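Local coordinates for activator of Hsp90 ATPase homologue 1/2-like C-terminal domain-containing protein (Nitrosomonas europaea, PDB 1XFS), which is of unknown function but belongs to the AHA1 family, whose SRPBCC-type fold commonly encloses a pocket for small hydrophobic ligands, at the interface of chains A and B. Numbering follows the deposited sequence. Chains: chain A/B, conserved hypothetical protein.

Contact 1: the interface of chains A and B. Residues chain A 7, 10-11, 134-135; chain B 95, 97-98.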
ATOM      1  N   ASP A   7       8.935   0.810  15.459  1.00 27.73           N
ATOM      2  CA  ASP A   7       8.412   1.900  16.276  1.00 25.43           C
ATOM      3  C   ASP A   7       7.610   1.307  17.431  1.00 23.98           C
ATOM      4  O   ASP A   7       6.509   0.809  17.230  1.00 20.57           O
ATOM      5  CB  ASP A   7       7.510   2.803  15.434  1.00 27.17           C
ATOM      6  CG  ASP A   7       7.239   4.137  16.098  1.00 29.14           C
ATOM      7  OD1 ASP A   7       6.900   4.155  17.302  1.00 28.75           O
ATOM      8  OD2 ASP A   7       7.354   5.171  15.408  1.00 31.83           O
ATOM      9  N   LEU A  10       3.961   2.481  17.673  1.00 17.16           N
ATOM     10  CA  LEU A  10       2.959   2.093  16.686  1.00 14.78           C
ATOM     11  C   LEU A  10       2.970   0.642  16.237  1.00 14.28           C
ATOM     12  O   LEU A  10       2.000   0.181  15.639  1.00 13.92           O
ATOM     13  CB  LEU A  10       3.119   2.969  15.443  1.00 14.22           C
ATOM     14  CG  LEU A  10       3.212   4.477  15.687  1.00 12.83           C
ATOM     15  CD1 LEU A  10       3.594   5.192  14.396  1.00 16.51           C
ATOM     16  CD2 LEU A  10       1.883   4.971  16.217  1.00 12.72           C
ATOM     17  N   ASP A  11       4.046  -0.083  16.523  1.00 12.00           N
ATOM     18  CA  ASP A  11       4.150  -1.462  16.060  1.00 13.78           C
ATOM     19  C   ASP A  11       4.177  -2.541  17.124  1.00 14.66           C
ATOM     20  O   ASP A  11       4.645  -2.323  18.241  1.00 15.69           O
ATOM     21  CB  ASP A  11       5.404  -1.610  15.191  1.00 13.88           C
ATOM     22  CG  ASP A  11       5.491  -0.551  14.112  1.00 14.92           C
ATOM     23  OD1 ASP A  11       4.429  -0.184  13.573  1.00 15.91           O
ATOM     24  OD2 ASP A  11       6.612  -0.098  13.808  1.00 19.06           O
HETATM   25  N   MSE A 134       1.873  -3.146  11.884  1.00 10.79           N
HETATM   26  CA  MSE A 134       2.077  -1.697  11.898  1.00 10.37           C
HETATM   27  C   MSE A 134       0.745  -0.966  12.020  1.00  9.79           C
HETATM   28  O   MSE A 134      -0.199  -1.261  11.292  1.00  8.00           O
HETATM   29  CB  MSE A 134       2.776  -1.251  10.609  1.00 12.07           C
HETATM   30  CG  MSE A 134       4.089  -1.940  10.329  1.00 13.13           C
HETATM   31 SE   MSE A 134       4.744  -1.422   8.569  1.00 25.51          SE
HETATM   32  CE  MSE A 134       5.514   0.239   9.049  1.00  9.74           C
ATOM     33  N   HIS A 135       0.675  -0.013  12.946  1.00 10.10           N
ATOM     34  CA  HIS A 135      -0.545   0.758  13.149  1.00 10.63           C
ATOM     35  C   HIS A 135      -0.332   2.225  12.812  1.00  9.72           C
ATOM     36  O   HIS A 135       0.803   2.673  12.671  1.00 12.11           O
ATOM     37  CB  HIS A 135      -1.017   0.617  14.593  1.00  9.84           C
ATOM     38  CG  HIS A 135      -1.172  -0.801  15.026  1.00 11.59           C
ATOM     39  ND1 HIS A 135      -0.125  -1.542  15.524  1.00 12.28           N
ATOM     40  CD2 HIS A 135      -2.234  -1.640  14.964  1.00 12.04           C
ATOM     41  CE1 HIS A 135      -0.533  -2.780  15.749  1.00 11.76           C
ATOM     42  NE2 HIS A 135      -1.807  -2.863  15.415  1.00 12.13           N
TER
ATOM     43  N   ASN B  95       7.322   3.137   4.520  1.00 10.62           N
ATOM     44  CA  ASN B  95       7.395   1.720   4.870  1.00 11.49           C
ATOM     45  C   ASN B  95       6.046   1.007   4.945  1.00  9.74           C
ATOM     46  O   ASN B  95       5.898   0.008   5.646  1.00  9.43           O
ATOM     47  CB  ASN B  95       8.174   1.547   6.180  1.00 11.67           C
ATOM     48  CG  ASN B  95       9.639   1.939   6.036  1.00 15.41           C
ATOM     49  OD1 ASN B  95      10.297   1.565   5.063  1.00 15.02           O
ATOM     50  ND2 ASN B  95      10.156   2.683   7.008  1.00 17.39           N
ATOM     51  N   ARG B  97       3.287   2.008   6.274  1.00  9.16           N
ATOM     52  CA  ARG B  97       2.541   2.215   7.506  1.00  8.59           C
ATOM     53  C   ARG B  97       1.194   2.864   7.206  1.00  8.58           C
ATOM     54  O   ARG B  97       1.118   3.779   6.392  1.00  9.77           O
ATOM     55  CB  ARG B  97       3.332   3.124   8.455  1.00  8.61           C
ATOM     56  CG  ARG B  97       2.606   3.418   9.759  1.00  8.32           C
ATOM     57  CD  ARG B  97       3.456   4.315  10.657  1.00 10.67           C
ATOM     58  NE  ARG B  97       4.752   3.713  10.972  1.00 11.51           N
ATOM     59  CZ  ARG B  97       4.915   2.626  11.723  1.00 11.91           C
ATOM     60  NH1 ARG B  97       6.131   2.149  11.956  1.00 11.86           N
ATOM     61  NH2 ARG B  97       3.865   2.015  12.244  1.00 10.73           N
ATOM     62  N   PRO B  98       0.111   2.394   7.843  1.00  8.22           N
ATOM     63  CA  PRO B  98      -1.190   3.019   7.572  1.00  9.65           C
ATOM     64  C   PRO B  98      -1.137   4.499   7.939  1.00  9.84           C
ATOM     65  O   PRO B  98      -0.535   4.875   8.950  1.00 10.67           O
ATOM     66  CB  PRO B  98      -2.148   2.241   8.473  1.00  9.50           C
ATOM     67  CG  PRO B  98      -1.495   0.886   8.566  1.00 12.41           C
ATOM     68  CD  PRO B  98      -0.038   1.233   8.737  1.00  8.84           C
TER
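B:Arg97 reaches tip to tip into the carboxylate of A:Asp11. The guanidinium and carboxylate planes lie 15° apart, nearly coplanar. The grip is end-on, with two nitrogens each on its own oxygen. NH2 of B:Arg97 gives a salt bridge and hydrogen bond to OD1 of A:Asp11 at 2.6 Å, on its syn side. NH1 of B:Arg97 bonds the syn lone pair of OD2 of A:Asp11 at 3.0 Å, and both bonds are close to straight. NH2 of B:Arg97 also donates to the backbone O of A:His135 at 3.2 Å, in the carbonyl plane. The arginine chain starts extended, CG anti to N (chi1 179°), then bends at chi3 to bring the guanidinium round to the aspartate.

The guanidinium is held between two side chains that cross the arginine at about a right angle. CE of selenomethionine A:Met134 lies over one face, toward the rim, 3.6 Å from CZ of B:Arg97. CD1 of A:Leu10 lies over the opposite face, also toward the rim. CD of B:Pro98 packs 3.6 Å from the backbone O of A:Met134.

The backbone N of A:Asp7 donates to OD2 of A:Asp11 on the anti side, well out of the carboxylate plane, giving OD2 a second donor. ND1 of A:His135 donates to the backbone O of A:Leu10, which may steady the backbone carrying O of A:His135. On chain A the site joins the start of strand 11-18 to the end of strand 127-134. On chain B it spans 3-10 helix 94-96 and strand 97-98.

Contact 2: the interface of chains A and B. Residues chain A 78, 89, 91-92, 115, 134; chain B 78, 92, 96, 98.
This is a two-fold symmetric interface between two copies of an AHA1-family protein, and its mostly apolar patch joins them in the deposited assembly. The pair may or may not be the biological form.

A:Leu78 and B:Tyr96 run antiparallel alongside each other. CB of A:Leu78 sits over the centre of the tyrosine ring, and its CD1 lies near the inner end, 3.5 Å from CD1 of B:Tyr96. CG of A:Leu78 is anti to the carbonyl carbon (chi1 -57°), and with chi2 at 177° the CD1 branch lies near CB of B:Tyr96. Within chain B, CD2 of B:Leu78 meets the edge of the same ring.

B:Leu92 uses both branches. CD2 of B:Leu92 packs on the methyl CB of A:Ala91 at 3.6 Å. CD1 of B:Leu92 meets CD1 of A:Leu78 at 3.8 Å and also touches CD1 of A:Leu92. The two Leu92 side chains cross obliquely, while A:Leu92 and B:Leu78 meet tip to tip through their CD1 methyls.

A polar bond crosses beside this cluster. The hydroxyl OG1 of A:Thr115 donates to the backbone O of B:Tyr96 at 2.7 Å, nearly along the C=O axis. OG1 of A:Thr115 is also hydrogen-bonded to OG1 of A:Thr89 at 2.8 Å. That second hydroxyl accepts from the backbone N of A:Ala91. The chain of bonds ties strands 85-89 and 115-122 to the turn at A:Ala91. Water 1 bridges the backbone O atoms of A:Leu78 and B:Leu78, 2.7 Å from each, with a longer link to the phenol OH of B:Tyr96.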
ATOM      1  N   LEU A  78       1.220  -6.028  -0.689  1.00  6.48           N
ATOM      2  CA  LEU A  78       2.115  -4.943  -1.068  1.00  7.11           C
ATOM      3  C   LEU A  78       3.471  -5.445  -1.538  1.00  7.83           C
ATOM      4  O   LEU A  78       4.114  -4.827  -2.385  1.00  9.51           O
ATOM      5  CB  LEU A  78       2.307  -3.995   0.107  1.00  5.69           C
ATOM      6  CG  LEU A  78       1.022  -3.391   0.665  1.00  5.78           C
ATOM      7  CD1 LEU A  78       1.356  -2.533   1.884  1.00  7.70           C
ATOM      8  CD2 LEU A  78       0.333  -2.535  -0.407  1.00  8.54           C
ATOM      9  N   THR A  89      -1.855  -5.224   3.635  1.00  7.86           N
ATOM     10  CA  THR A  89      -2.421  -4.156   4.434  1.00  7.11           C
ATOM     11  C   THR A  89      -3.939  -4.142   4.356  1.00  8.56           C
ATOM     12  O   THR A  89      -4.519  -4.583   3.365  1.00  9.34           O
ATOM     13  CB  THR A  89      -1.897  -2.772   3.964  1.00  8.29           C
ATOM     14  OG1 THR A  89      -2.407  -1.750   4.832  1.00  7.39           O
ATOM     15  CG2 THR A  89      -2.337  -2.471   2.526  1.00  6.32           C
ATOM     16  N   ALA A  91      -5.422  -1.258   4.929  1.00  7.45           N
ATOM     17  CA  ALA A  91      -5.658   0.163   4.648  1.00  8.14           C
ATOM     18  C   ALA A  91      -6.015   0.317   3.172  1.00  6.59           C
ATOM     19  O   ALA A  91      -6.548   1.350   2.746  1.00  8.24           O
ATOM     20  CB  ALA A  91      -4.414   0.983   4.964  1.00  7.66           C
ATOM     21  N   LEU A  92      -5.709  -0.719   2.393  1.00  8.85           N
ATOM     22  CA  LEU A  92      -6.001  -0.723   0.964  1.00  8.33           C
ATOM     23  C   LEU A  92      -6.685  -2.032   0.593  1.00  8.58           C
ATOM     24  O   LEU A  92      -6.527  -3.039   1.283  1.00  8.88           O
ATOM     25  CB  LEU A  92      -4.707  -0.610   0.151  1.00  8.78           C
ATOM     26  CG  LEU A  92      -3.776   0.585   0.362  1.00  9.15           C
ATOM     27  CD1 LEU A  92      -2.563   0.443  -0.558  1.00 10.41           C
ATOM     28  CD2 LEU A  92      -4.524   1.882   0.046  1.00  9.57           C
ATOM     29  N   THR A 115      -0.897  -2.901   8.783  1.00  8.02           N
ATOM     30  CA  THR A 115      -0.082  -3.422   7.698  1.00  7.31           C
ATOM     31  C   THR A 115       0.760  -4.471   8.395  1.00  7.87           C
ATOM     32  O   THR A 115       1.400  -4.200   9.411  1.00  8.26           O
ATOM     33  CB  THR A 115       0.826  -2.377   7.035  1.00  7.37           C
ATOM     34  OG1 THR A 115       0.016  -1.480   6.265  1.00  7.24           O
ATOM     35  CG2 THR A 115       1.833  -3.068   6.092  1.00  7.25           C
HETATM   36  N   MSE A 134       1.873  -3.146  11.884  1.00 10.79           N
HETATM   37  CA  MSE A 134       2.077  -1.697  11.898  1.00 10.37           C
HETATM   38  C   MSE A 134       0.745  -0.966  12.020  1.00  9.79           C
HETATM   39  O   MSE A 134      -0.199  -1.261  11.292  1.00  8.00           O
HETATM   40  CB  MSE A 134       2.776  -1.251  10.609  1.00 12.07           C
HETATM   41  CG  MSE A 134       4.089  -1.940  10.329  1.00 13.13           C
HETATM   42 SE   MSE A 134       4.744  -1.422   8.569  1.00 25.51          SE
HETATM   43  CE  MSE A 134       5.514   0.239   9.049  1.00  9.74           C
TER
ATOM     44  N   LEU B  78       4.132   2.602  -4.196  1.00  6.95           N
ATOM     45  CA  LEU B  78       3.702   1.207  -4.210  1.00  8.33           C
ATOM     46  C   LEU B  78       4.291   0.433  -5.379  1.00  8.02           C
ATOM     47  O   LEU B  78       4.555  -0.774  -5.269  1.00  7.47           O
ATOM     48  CB  LEU B  78       2.179   1.145  -4.272  1.00  7.75           C
ATOM     49  CG  LEU B  78       1.487   1.853  -3.102  1.00  7.88           C
ATOM     50  CD1 LEU B  78      -0.020   1.814  -3.307  1.00  9.46           C
ATOM     51  CD2 LEU B  78       1.859   1.181  -1.781  1.00 10.02           C
ATOM     52  N   LEU B  92      -1.207   5.314   2.905  1.00  7.90           N
ATOM     53  CA  LEU B  92      -0.071   4.736   3.614  1.00  6.51           C
ATOM     54  C   LEU B  92       1.054   5.762   3.581  1.00  7.33           C
ATOM     55  O   LEU B  92       1.094   6.641   2.712  1.00  9.12           O
ATOM     56  CB  LEU B  92       0.450   3.472   2.929  1.00  6.31           C
ATOM     57  CG  LEU B  92      -0.460   2.270   2.695  1.00  6.06           C
ATOM     58  CD1 LEU B  92       0.341   1.179   1.986  1.00  5.43           C
ATOM     59  CD2 LEU B  92      -0.999   1.749   4.023  1.00  8.40           C
ATOM     60  N   TYR B  96       5.075   1.525   4.195  1.00  8.58           N
ATOM     61  CA  TYR B  96       3.724   0.957   4.115  1.00  8.29           C
ATOM     62  C   TYR B  96       2.887   1.104   5.386  1.00  8.90           C
ATOM     63  O   TYR B  96       1.884   0.400   5.563  1.00  9.67           O
ATOM     64  CB  TYR B  96       3.774  -0.532   3.750  1.00  7.43           C
ATOM     65  CG  TYR B  96       4.466  -0.879   2.445  1.00  7.02           C
ATOM     66  CD1 TYR B  96       4.019  -0.364   1.228  1.00  6.17           C
ATOM     67  CD2 TYR B  96       5.523  -1.787   2.426  1.00  6.98           C
ATOM     68  CE1 TYR B  96       4.603  -0.754   0.026  1.00  6.70           C
ATOM     69  CE2 TYR B  96       6.119  -2.186   1.232  1.00  6.82           C
ATOM     70  CZ  TYR B  96       5.648  -1.662   0.031  1.00  7.39           C
ATOM     71  OH  TYR B  96       6.233  -2.048  -1.149  1.00  8.02           O
ATOM     72  N   PRO B  98       0.111   2.394   7.843  1.00  8.22           N
ATOM     73  CA  PRO B  98      -1.190   3.019   7.572  1.00  9.65           C
ATOM     74  C   PRO B  98      -1.137   4.499   7.939  1.00  9.84           C
ATOM     75  O   PRO B  98      -0.535   4.875   8.950  1.00 10.67           O
ATOM     76  CB  PRO B  98      -2.148   2.241   8.473  1.00  9.50           C
ATOM     77  CG  PRO B  98      -1.495   0.886   8.566  1.00 12.41           C
ATOM     78  CD  PRO B  98      -0.038   1.233   8.737  1.00  8.84           C
TER
HETATM   79  O   HOH W   1       3.697  -2.335  -3.215  1.00 23.44           O

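The C-alpha centres of contact 1 and contact 2 are about 9 Å apart, and they share A:Met134 and B:Pro98. On chain B, residues 95 to 98 are divided between the sites. B:Asn95 and B:Arg97 belong to contact 1, B:Tyr96 to contact 2, and B:Pro98 to both. Contact 2 adds B:Leu78 and B:Leu92. Contact 1 supplies charge pairing, while contact 2 supplies mainly apolar packing, where the two copies of Leu92 meet. Together they dock chain B along several strand ends of chain A. The two-fold symmetry repeats both contacts with the chains exchanged.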